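Ribosomal-protein-S5-alanine N-acetyltransferase (Vibrio fischeri, PDB 3IGR) probably transfers an acetyl group from acetyl-CoA to the N-terminal alanine of ribosomal protein uS5, as a RimJ-type member of the GNAT acetyltransferase family. Local coordinates at residues I81-Y86 / H98-D104; N65-F70 / W123-Q128; F7-V12 / I112-A116. All blocks are in the same frame, centred on the assembly; numbering follows the deposited sequence.

The three contacts belong to one GNAT acetyltransferase fold and meet on a single curved sheet. Interaction 1 pairs the hairpin strands 79-90 and 96-103 near the centre of the chain. Interactions 2 and 3 set the two ends of helix 112-126 against the strands that continue this sheet: the C-terminal end on strand 68-74, the N-terminal end on strand 10-14 and the turn before it. Their centres lie about 17 Å apart, and each is 12 to 13 Å from the centre of interaction 1. Along the chain the segments of interactions 2 and 3 alternate, and the hairpin is nested inside both loops, so the helix that follows it packs back across strands that precede it in the sequence.

Interaction 1 (I81-Y86 / H98-D104); sequences IGTVSY and HVGYSLD
Val99 pushes its CG2 methyl into the angle between Val84 and the Tyr86 ring, 3.6 Å from Val84 CG1 and 3.5 Å from Tyr86 CE1. The touching methyl of each valine, CG1 of Val84 (chi1 -176°) and CG2 of Val99, is the one anti to its own backbone N, and the two side chains lie side by side, pointing the same way. Further along the same face, Leu103 sends CD1 over the nearly bare backbone at Gly82, down to 3.2 Å from Ile81 O, and on to the tip of Ile81. Gly82 and Leu103 come within 4.2 Å at their CA atoms, a close non-hydrogen-bonded pair in which the leucine fills the hollow beside the glycine. On the other face the bumps are small and polar: Thr83 OG1 and Ser102 OG share a hydrogen bond of 2.9 Å, and Ser102 OG also bonds Tyr26. Beneath these side chains the strands run antiparallel, at 173°. Paired backbone bonds join Thr83 to Ser102 and Ser85 to Gly100, and Asp104 N reaches Ile81 O at 2.8 Å where the pairing ends. Ile81 and Gly82 both face Val72, forming a classic beta bulge against strand 68-74, which flanks the hairpin there. Helix 112-126 covers the face of Val84, Tyr86 and Tyr101, whereas helix 20-29 packs on the face of Thr83; Asp104 OD1 takes a hydrogen bond from Asn30 and a salt bridge from Arg29 of that helix.

Interaction 2 (N65-F70 / W123-Q128); sequences NLAFYF and WMFKAQ
Phe68, Phe70 and Trp123 make an aromatic cluster between a strand and the end of a helix. The indole turns the edge of its six-membered ring to the face of Phe68 in a T-shaped stack, centroids 5.4 Å apart and planes at 79°, with CZ3 and CH2 doing the touching. Phe70 reverses the roles: its edge, led by CZ, is directed to the face of the same indole ring in an offset edge-to-face pair with centroids 5.9 Å apart. Trp123 therefore gives an edge to one phenylalanine and a face to the other. Its CG lies anti to the backbone N (chi1 -175°), which carries the indole out from the helix toward the strand.

The second kind of contact is Met-aromatic. Met124, a selenomethionine, folds at both chi2 and chi3, and its SE approaches the Phe68 ring obliquely, 4.3 Å from the centroid, while CE lies 3.6 Å from Phe68 CD2.

The polar part lies at the far end of the Phe68 ring. Gln128 NE2 donates to Asn65 OD1 at 2.8 Å, a bent bond whose donor stands above the carbonyl plane of Asn65. The Gln128 amide also rests against the ring tip, with CD 3.3 Å from Phe68 CZ, its plane inclined 44° to the ring. Asn65 is the C-prime residue of the Schellman motif that ends helix 48-63.

Arg91 bonds the backbone oxygens of both Asn65 and Gln128. The end of helix 112-126 packs on strand 68-74 through Trp123 and on strand 79-90 through Met124 against Ile89, while Phe68 and Phe70 also touch Leu14 and Val12 of the adjacent strand 10-14.

Interaction 3 (F7-V12 / I112-A116); sequences FEHYQV and IMRRA
Arg115 lies along one face of the Phe7 ring, the two side chains sliding past each other in opposite directions. Its CB makes a CH-pi contact, 4.1 Å from the ring centroid and 19° off the normal, and CD and NE continue over the CD1 side of the ring. The guanidinium then passes the ring base at only 20° to its plane, NH2 coming 3.3 Å from Phe7 CB. A bend at chi3 (74°) turns this flat group along the phenylalanine after an extended chi2. The opposite face of Phe7 is covered by Tyr10 CB, which leaves the ring sandwiched between the helix and its own turn.

Glu8 meets Arg115 at about a right angle, its carboxylate steeply inclined to the guanidinium. The salt bridge is long, OE2 to NH1 3.5 Å, and NH1 has a further, weak hydrogen bond to the Asn76 backbone oxygen of the second subunit.

Ile112 crosses the Tyr10 side chain almost perpendicularly. Its CG1 stands over a face of the phenol ring, while CD1 reaches the outer end, 3.5 Å from Tyr10 CZ and 3.4 Å from Tyr10 OH. Deeper toward the sheet, Val12 presents CG2 to Ala116 CB at 4.1 Å; the CA atoms of this pair are 6.5 Å apart, the closest of the register, consistent with the small alanine side chain.

Phe7 to Tyr10 forms a type II' beta turn, closed by reciprocal backbone bonds between these two residues, that joins strands 4-7 and 10-14 into a hairpin. This N-terminal hairpin packs on the first turn of helix 112-126, part of the helix-on-sheet packing of the GNAT fold, here set beside the second subunit.

Interaction 1 (I81-Y86 / H98-D104)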
loop_
_atom_site.group_PDB
_atom_site.type_symbol
_atom_site.label_atom_id
_atom_site.label_comp_id
_atom_site.label_asym_id
_atom_site.label_seq_id
_atom_site.Cartn_x
_atom_site.Cartn_y
_atom_site.Cartn_z
ATOM N N ILE A 81 14.002 17.095 2.236
ATOM C CA ILE A 81 12.770 17.089 3.029
ATOM C C ILE A 81 12.577 15.789 3.802
ATOM O O ILE A 81 11.520 15.550 4.381
ATOM C CB ILE A 81 11.526 17.347 2.147
ATOM C CG1 ILE A 81 11.381 16.222 1.110
ATOM C CG2 ILE A 81 11.644 18.733 1.497
ATOM C CD1 ILE A 81 9.996 15.640 0.973
ATOM N N GLY A 82 13.613 14.953 3.829
ATOM C CA GLY A 82 13.527 13.667 4.527
ATOM C C GLY A 82 14.824 12.898 4.441
ATOM O O GLY A 82 15.702 13.239 3.644
ATOM N N THR A 83 14.938 11.865 5.280
ATOM C CA THR A 83 16.116 11.022 5.330
ATOM C C THR A 83 15.667 9.587 5.588
ATOM O O THR A 83 14.626 9.354 6.212
ATOM C CB THR A 83 17.093 11.429 6.487
ATOM O OG1 THR A 83 16.413 11.299 7.733
ATOM C CG2 THR A 83 17.619 12.869 6.339
ATOM N N VAL A 84 16.434 8.633 5.088
ATOM C CA VAL A 84 16.227 7.219 5.429
ATOM C C VAL A 84 17.625 6.691 5.607
ATOM O O VAL A 84 18.411 6.693 4.660
ATOM C CB VAL A 84 15.460 6.410 4.329
ATOM C CG1 VAL A 84 15.187 4.986 4.794
ATOM C CG2 VAL A 84 14.110 7.077 3.981
ATOM N N SER A 85 17.953 6.279 6.829
ATOM C CA SER A 85 19.333 5.916 7.154
ATOM C C SER A 85 19.419 4.451 7.539
ATOM O O SER A 85 18.754 4.022 8.474
ATOM C CB SER A 85 19.843 6.776 8.303
ATOM O OG SER A 85 21.110 6.303 8.741
ATOM N N TYR A 86 20.238 3.690 6.816
ATOM C CA TYR A 86 20.509 2.282 7.154
ATOM C C TYR A 86 21.883 2.240 7.810
ATOM O O TYR A 86 22.889 2.610 7.192
ATOM C CB TYR A 86 20.446 1.383 5.917
ATOM C CG TYR A 86 19.077 1.399 5.295
ATOM C CD1 TYR A 86 18.092 0.513 5.721
ATOM C CD2 TYR A 86 18.738 2.352 4.321
ATOM C CE1 TYR A 86 16.820 0.539 5.162
ATOM C CE2 TYR A 86 17.460 2.388 3.762
ATOM C CZ TYR A 86 16.511 1.478 4.198
ATOM O OH TYR A 86 15.250 1.510 3.693
ATOM N N HIS A 98 19.785 -1.550 10.694
ATOM C CA HIS A 98 18.776 -0.713 11.302
ATOM C C HIS A 98 18.382 0.387 10.333
ATOM O O HIS A 98 19.241 0.997 9.695
ATOM C CB HIS A 98 19.326 -0.103 12.595
ATOM C CG HIS A 98 18.361 0.796 13.296
ATOM N ND1 HIS A 98 17.463 0.337 14.238
ATOM C CD2 HIS A 98 18.146 2.131 13.186
ATOM C CE1 HIS A 98 16.745 1.354 14.690
ATOM N NE2 HIS A 98 17.138 2.451 14.067
ATOM N N VAL A 99 17.082 0.634 10.233
ATOM C CA VAL A 99 16.565 1.761 9.475
ATOM C C VAL A 99 16.011 2.811 10.439
ATOM O O VAL A 99 15.267 2.489 11.390
ATOM C CB VAL A 99 15.492 1.341 8.411
ATOM C CG1 VAL A 99 14.251 0.694 9.047
ATOM C CG2 VAL A 99 15.109 2.558 7.518
ATOM N N GLY A 100 16.388 4.058 10.192
ATOM C CA GLY A 100 15.805 5.220 10.896
ATOM C C GLY A 100 15.445 6.252 9.838
ATOM O O GLY A 100 16.159 6.388 8.843
ATOM N N TYR A 101 14.357 6.981 10.031
ATOM C CA TYR A 101 13.902 7.926 8.991
ATOM C C TYR A 101 13.259 9.152 9.613
ATOM O O TYR A 101 12.819 9.122 10.763
ATOM C CB TYR A 101 12.905 7.273 8.008
ATOM C CG TYR A 101 11.868 6.428 8.704
ATOM C CD1 TYR A 101 12.047 5.057 8.813
ATOM C CD2 TYR A 101 10.727 7.004 9.286
ATOM C CE1 TYR A 101 11.138 4.270 9.473
ATOM C CE2 TYR A 101 9.802 6.230 9.942
ATOM C CZ TYR A 101 10.015 4.858 10.031
ATOM O OH TYR A 101 9.132 4.048 10.682
ATOM N N SER A 102 13.185 10.219 8.827
ATOM C CA SER A 102 12.502 11.425 9.247
ATOM C C SER A 102 11.956 12.128 8.016
ATOM O O SER A 102 12.411 11.887 6.884
ATOM C CB SER A 102 13.455 12.357 10.028
ATOM O OG SER A 102 14.484 12.854 9.185
ATOM N N LEU A 103 10.968 12.980 8.253
ATOM C CA LEU A 103 10.332 13.777 7.216
ATOM C C LEU A 103 10.078 15.175 7.734
ATOM O O LEU A 103 9.723 15.366 8.909
ATOM C CB LEU A 103 9.012 13.136 6.788
ATOM C CG LEU A 103 8.313 13.677 5.528
ATOM C CD1 LEU A 103 9.143 13.419 4.294
ATOM C CD2 LEU A 103 6.956 13.026 5.386
ATOM N N ASP A 104 10.287 16.150 6.854
ATOM C CA ASP A 104 9.957 17.543 7.118
ATOM C C ASP A 104 8.499 17.666 7.553
ATOM O O ASP A 104 7.642 17.012 6.981
ATOM C CB ASP A 104 10.219 18.365 5.860
ATOM C CG ASP A 104 10.101 19.851 6.108
ATOM O OD1 ASP A 104 11.145 20.486 6.365
ATOM O OD2 ASP A 104 8.969 20.372 6.080
#

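Interaction 2 (N65-F70 / W123-Q128)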
loop_
_atom_site.group_PDB
_atom_site.type_symbol
_atom_site.label_atom_id
_atom_site.label_comp_id
_atom_site.label_asym_id
_atom_site.label_seq_id
_atom_site.Cartn_x
_atom_site.Cartn_y
_atom_site.Cartn_z
ATOM N N ASN A 65 30.310 -0.469 1.581
ATOM C CA ASN A 65 28.956 -0.994 1.803
ATOM C C ASN A 65 28.600 -1.219 3.283
ATOM O O ASN A 65 27.881 -2.160 3.638
ATOM C CB ASN A 65 28.720 -2.247 0.950
ATOM C CG ASN A 65 28.746 -1.945 -0.543
ATOM O OD1 ASN A 65 27.773 -1.454 -1.115
ATOM N ND2 ASN A 65 29.860 -2.241 -1.177
ATOM N N LEU A 66 29.078 -0.305 4.123
ATOM C CA LEU A 66 28.912 -0.384 5.568
ATOM C C LEU A 66 27.742 0.430 6.093
ATOM O O LEU A 66 27.308 0.233 7.223
ATOM C CB LEU A 66 30.191 0.095 6.260
ATOM C CG LEU A 66 31.263 -0.955 6.557
ATOM C CD1 LEU A 66 32.579 -0.294 6.988
ATOM C CD2 LEU A 66 30.769 -1.941 7.621
ATOM N N ALA A 67 27.260 1.378 5.292
ATOM C CA ALA A 67 26.155 2.243 5.704
ATOM C C ALA A 67 25.595 2.980 4.497
ATOM O O ALA A 67 26.313 3.244 3.538
ATOM C CB ALA A 67 26.611 3.249 6.771
ATOM N N PHE A 68 24.314 3.304 4.547
ATOM C CA PHE A 68 23.634 3.902 3.398
ATOM C C PHE A 68 22.701 4.971 3.947
ATOM O O PHE A 68 21.664 4.677 4.571
ATOM C CB PHE A 68 22.891 2.826 2.583
ATOM C CG PHE A 68 23.786 1.679 2.148
ATOM C CD1 PHE A 68 24.560 1.775 0.988
ATOM C CD2 PHE A 68 23.897 0.532 2.919
ATOM C CE1 PHE A 68 25.404 0.738 0.602
ATOM C CE2 PHE A 68 24.749 -0.519 2.539
ATOM C CZ PHE A 68 25.499 -0.413 1.389
ATOM N N TYR A 69 23.115 6.220 3.787
ATOM C CA TYR A 69 22.340 7.315 4.321
ATOM C C TYR A 69 21.663 7.976 3.132
ATOM O O TYR A 69 22.332 8.599 2.313
ATOM C CB TYR A 69 23.247 8.288 5.077
ATOM C CG TYR A 69 22.501 9.295 5.912
ATOM C CD1 TYR A 69 22.555 9.242 7.301
ATOM C CD2 TYR A 69 21.726 10.301 5.309
ATOM C CE1 TYR A 69 21.869 10.166 8.076
ATOM C CE2 TYR A 69 21.036 11.227 6.075
ATOM C CZ TYR A 69 21.122 11.160 7.462
ATOM O OH TYR A 69 20.440 12.072 8.237
ATOM N N PHE A 70 20.350 7.793 3.011
ATOM C CA PHE A 70 19.599 8.389 1.908
ATOM C C PHE A 70 18.945 9.705 2.300
ATOM O O PHE A 70 18.499 9.871 3.441
ATOM C CB PHE A 70 18.479 7.469 1.455
ATOM C CG PHE A 70 18.938 6.219 0.764
ATOM C CD1 PHE A 70 19.038 6.182 -0.633
ATOM C CD2 PHE A 70 19.212 5.068 1.505
ATOM C CE1 PHE A 70 19.430 5.018 -1.287
ATOM C CE2 PHE A 70 19.624 3.896 0.868
ATOM C CZ PHE A 70 19.723 3.865 -0.535
ATOM N N TRP A 123 15.748 -2.043 -2.177
ATOM C CA TRP A 123 17.125 -2.017 -2.643
ATOM C C TRP A 123 18.097 -2.699 -1.648
ATOM O O TRP A 123 19.013 -3.398 -2.057
ATOM C CB TRP A 123 17.537 -0.583 -2.963
ATOM C CG TRP A 123 18.899 -0.472 -3.564
ATOM C CD1 TRP A 123 19.238 -0.633 -4.890
ATOM C CD2 TRP A 123 20.104 -0.143 -2.877
ATOM N NE1 TRP A 123 20.588 -0.439 -5.055
ATOM C CE2 TRP A 123 21.145 -0.135 -3.839
ATOM C CE3 TRP A 123 20.410 0.153 -1.539
ATOM C CZ2 TRP A 123 22.473 0.145 -3.501
ATOM C CZ3 TRP A 123 21.739 0.450 -1.208
ATOM C CH2 TRP A 123 22.748 0.429 -2.187
HETATM N N MSE A 124 17.888 -2.501 -0.349
HETATM C CA MSE A 124 18.748 -3.129 0.656
HETATM C C MSE A 124 18.653 -4.671 0.586
HETATM O O MSE A 124 19.639 -5.387 0.816
HETATM C CB MSE A 124 18.400 -2.629 2.056
HETATM C CG MSE A 124 18.668 -1.127 2.262
HETATM SE SE MSE A 124 20.588 -0.759 2.139
HETATM C CE MSE A 124 21.209 -1.761 3.665
ATOM N N PHE A 125 17.464 -5.157 0.241
ATOM C CA PHE A 125 17.197 -6.582 0.155
ATOM C C PHE A 125 17.774 -7.145 -1.153
ATOM O O PHE A 125 18.517 -8.145 -1.151
ATOM C CB PHE A 125 15.684 -6.826 0.204
ATOM C CG PHE A 125 15.094 -6.880 1.600
ATOM C CD1 PHE A 125 15.892 -6.769 2.743
ATOM C CD2 PHE A 125 13.727 -7.121 1.764
ATOM C CE1 PHE A 125 15.327 -6.858 4.026
ATOM C CE2 PHE A 125 13.151 -7.211 3.045
ATOM C CZ PHE A 125 13.954 -7.074 4.174
ATOM N N LYS A 126 17.420 -6.495 -2.255
ATOM C CA LYS A 126 17.733 -6.977 -3.590
ATOM C C LYS A 126 19.166 -6.674 -4.008
ATOM O O LYS A 126 19.850 -7.567 -4.462
ATOM C CB LYS A 126 16.720 -6.472 -4.628
ATOM C CG LYS A 126 15.328 -7.106 -4.443
ATOM C CD LYS A 126 14.266 -6.577 -5.420
ATOM C CE LYS A 126 12.926 -7.305 -5.184
ATOM N NZ LYS A 126 11.728 -6.487 -5.531
ATOM N N ALA A 127 19.618 -5.429 -3.867
ATOM C CA ALA A 127 20.978 -5.070 -4.287
ATOM C C ALA A 127 22.016 -5.268 -3.190
ATOM O O ALA A 127 23.163 -5.549 -3.489
ATOM C CB ALA A 127 21.036 -3.657 -4.806
ATOM N N GLN A 128 21.640 -5.108 -1.926
ATOM C CA GLN A 128 22.605 -5.335 -0.841
ATOM C C GLN A 128 22.463 -6.683 -0.142
ATOM O O GLN A 128 23.229 -6.976 0.763
ATOM C CB GLN A 128 22.595 -4.196 0.183
ATOM C CG GLN A 128 23.139 -2.861 -0.339
ATOM C CD GLN A 128 24.639 -2.866 -0.576
ATOM O OE1 GLN A 128 25.388 -3.529 0.120
ATOM N NE2 GLN A 128 25.080 -2.110 -1.567
#

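Interaction 3 (F7-V12 / I112-A116)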
loop_
_atom_site.group_PDB
_atom_site.type_symbol
_atom_site.label_atom_id
_atom_site.label_comp_id
_atom_site.label_asym_id
_atom_site.label_seq_id
_atom_site.Cartn_x
_atom_site.Cartn_y
_atom_site.Cartn_z
ATOM N N PHE A 7 9.981 9.559 -7.782
ATOM C CA PHE A 7 8.534 9.438 -7.854
ATOM C C PHE A 7 7.994 10.843 -7.673
ATOM O O PHE A 7 8.556 11.633 -6.899
ATOM C CB PHE A 7 7.969 8.466 -6.799
ATOM C CG PHE A 7 8.357 8.799 -5.370
ATOM C CD1 PHE A 7 7.591 9.688 -4.611
ATOM C CD2 PHE A 7 9.479 8.209 -4.779
ATOM C CE1 PHE A 7 7.943 10.000 -3.293
ATOM C CE2 PHE A 7 9.841 8.504 -3.453
ATOM C CZ PHE A 7 9.073 9.407 -2.708
ATOM N N GLU A 8 6.916 11.139 -8.398
ATOM C CA GLU A 8 6.315 12.464 -8.417
ATOM C C GLU A 8 7.386 13.533 -8.630
ATOM O O GLU A 8 8.154 13.418 -9.580
ATOM C CB GLU A 8 5.457 12.691 -7.172
ATOM C CG GLU A 8 3.974 12.430 -7.458
ATOM C CD GLU A 8 3.261 11.809 -6.286
ATOM O OE1 GLU A 8 2.018 11.707 -6.339
ATOM O OE2 GLU A 8 3.941 11.428 -5.307
ATOM N N HIS A 9 7.449 14.551 -7.768
ATOM C CA HIS A 9 8.526 15.553 -7.850
ATOM C C HIS A 9 9.647 15.346 -6.807
ATOM O O HIS A 9 10.343 16.289 -6.411
ATOM C CB HIS A 9 7.965 16.987 -7.836
ATOM C CG HIS A 9 7.120 17.308 -6.639
ATOM N ND1 HIS A 9 5.756 17.095 -6.610
ATOM C CD2 HIS A 9 7.441 17.855 -5.442
ATOM C CE1 HIS A 9 5.279 17.484 -5.439
ATOM N NE2 HIS A 9 6.280 17.953 -4.715
ATOM N N TYR A 10 9.825 14.095 -6.391
ATOM C CA TYR A 10 10.825 13.719 -5.381
ATOM C C TYR A 10 11.901 12.776 -5.921
ATOM O O TYR A 10 11.669 12.033 -6.881
ATOM C CB TYR A 10 10.142 13.070 -4.174
ATOM C CG TYR A 10 9.055 13.927 -3.583
ATOM C CD1 TYR A 10 9.372 15.009 -2.760
ATOM C CD2 TYR A 10 7.709 13.693 -3.875
ATOM C CE1 TYR A 10 8.382 15.820 -2.228
ATOM C CE2 TYR A 10 6.702 14.511 -3.338
ATOM C CZ TYR A 10 7.056 15.568 -2.512
ATOM O OH TYR A 10 6.099 16.392 -1.958
ATOM N N GLN A 11 13.077 12.836 -5.304
ATOM C CA GLN A 11 14.182 11.924 -5.601
ATOM C C GLN A 11 14.776 11.407 -4.291
ATOM O O GLN A 11 15.048 12.194 -3.386
ATOM C CB GLN A 11 15.282 12.636 -6.398
ATOM C CG GLN A 11 16.527 11.766 -6.607
ATOM C CD GLN A 11 17.638 12.470 -7.356
ATOM O OE1 GLN A 11 17.610 13.690 -7.539
ATOM N NE2 GLN A 11 18.632 11.701 -7.791
ATOM N N VAL A 12 14.943 10.089 -4.196
ATOM C CA VAL A 12 15.600 9.448 -3.059
ATOM C C VAL A 12 16.932 8.949 -3.590
ATOM O O VAL A 12 16.985 8.196 -4.571
ATOM C CB VAL A 12 14.786 8.256 -2.493
ATOM C CG1 VAL A 12 15.415 7.725 -1.191
ATOM C CG2 VAL A 12 13.340 8.665 -2.250
ATOM N N ILE A 112 4.959 10.212 1.661
ATOM C CA ILE A 112 6.315 10.353 1.131
ATOM C C ILE A 112 7.256 9.412 1.893
ATOM O O ILE A 112 8.134 8.796 1.296
ATOM C CB ILE A 112 6.815 11.819 1.177
ATOM C CG1 ILE A 112 5.984 12.700 0.222
ATOM C CG2 ILE A 112 8.300 11.918 0.832
ATOM C CD1 ILE A 112 6.033 14.154 0.561
HETATM N N MSE A 113 7.056 9.297 3.205
HETATM C CA MSE A 113 7.941 8.500 4.030
HETATM C C MSE A 113 7.809 7.017 3.674
HETATM O O MSE A 113 8.808 6.312 3.532
HETATM C CB MSE A 113 7.643 8.733 5.509
HETATM C CG MSE A 113 8.731 8.215 6.433
HETATM SE SE MSE A 113 10.233 9.466 6.607
HETATM C CE MSE A 113 11.175 9.233 4.894
ATOM N N ARG A 114 6.571 6.550 3.566
ATOM C CA ARG A 114 6.285 5.176 3.177
ATOM C C ARG A 114 6.970 4.799 1.853
ATOM O O ARG A 114 7.665 3.773 1.785
ATOM C CB ARG A 114 4.775 4.960 3.074
ATOM C CG ARG A 114 4.381 3.518 2.785
ATOM C CD ARG A 114 2.938 3.425 2.318
ATOM N NE ARG A 114 2.730 4.093 1.032
ATOM C CZ ARG A 114 1.907 5.119 0.838
ATOM N NH1 ARG A 114 1.188 5.598 1.834
ATOM N NH2 ARG A 114 1.790 5.645 -0.360
ATOM N N ARG A 115 6.800 5.629 0.824
ATOM C CA ARG A 115 7.444 5.381 -0.476
ATOM C C ARG A 115 8.959 5.401 -0.408
ATOM O O ARG A 115 9.615 4.537 -0.998
ATOM C CB ARG A 115 6.978 6.372 -1.563
ATOM C CG ARG A 115 5.484 6.385 -1.860
ATOM C CD ARG A 115 5.175 7.264 -3.117
ATOM N NE ARG A 115 5.569 6.599 -4.371
ATOM C CZ ARG A 115 5.142 6.946 -5.592
ATOM N NH1 ARG A 115 4.322 7.972 -5.758
ATOM N NH2 ARG A 115 5.538 6.269 -6.660
ATOM N N ALA A 116 9.519 6.391 0.299
ATOM C CA ALA A 116 10.978 6.511 0.448
ATOM C C ALA A 116 11.596 5.288 1.127
ATOM O O ALA A 116 12.620 4.758 0.674
ATOM C CB ALA A 116 11.344 7.813 1.212
#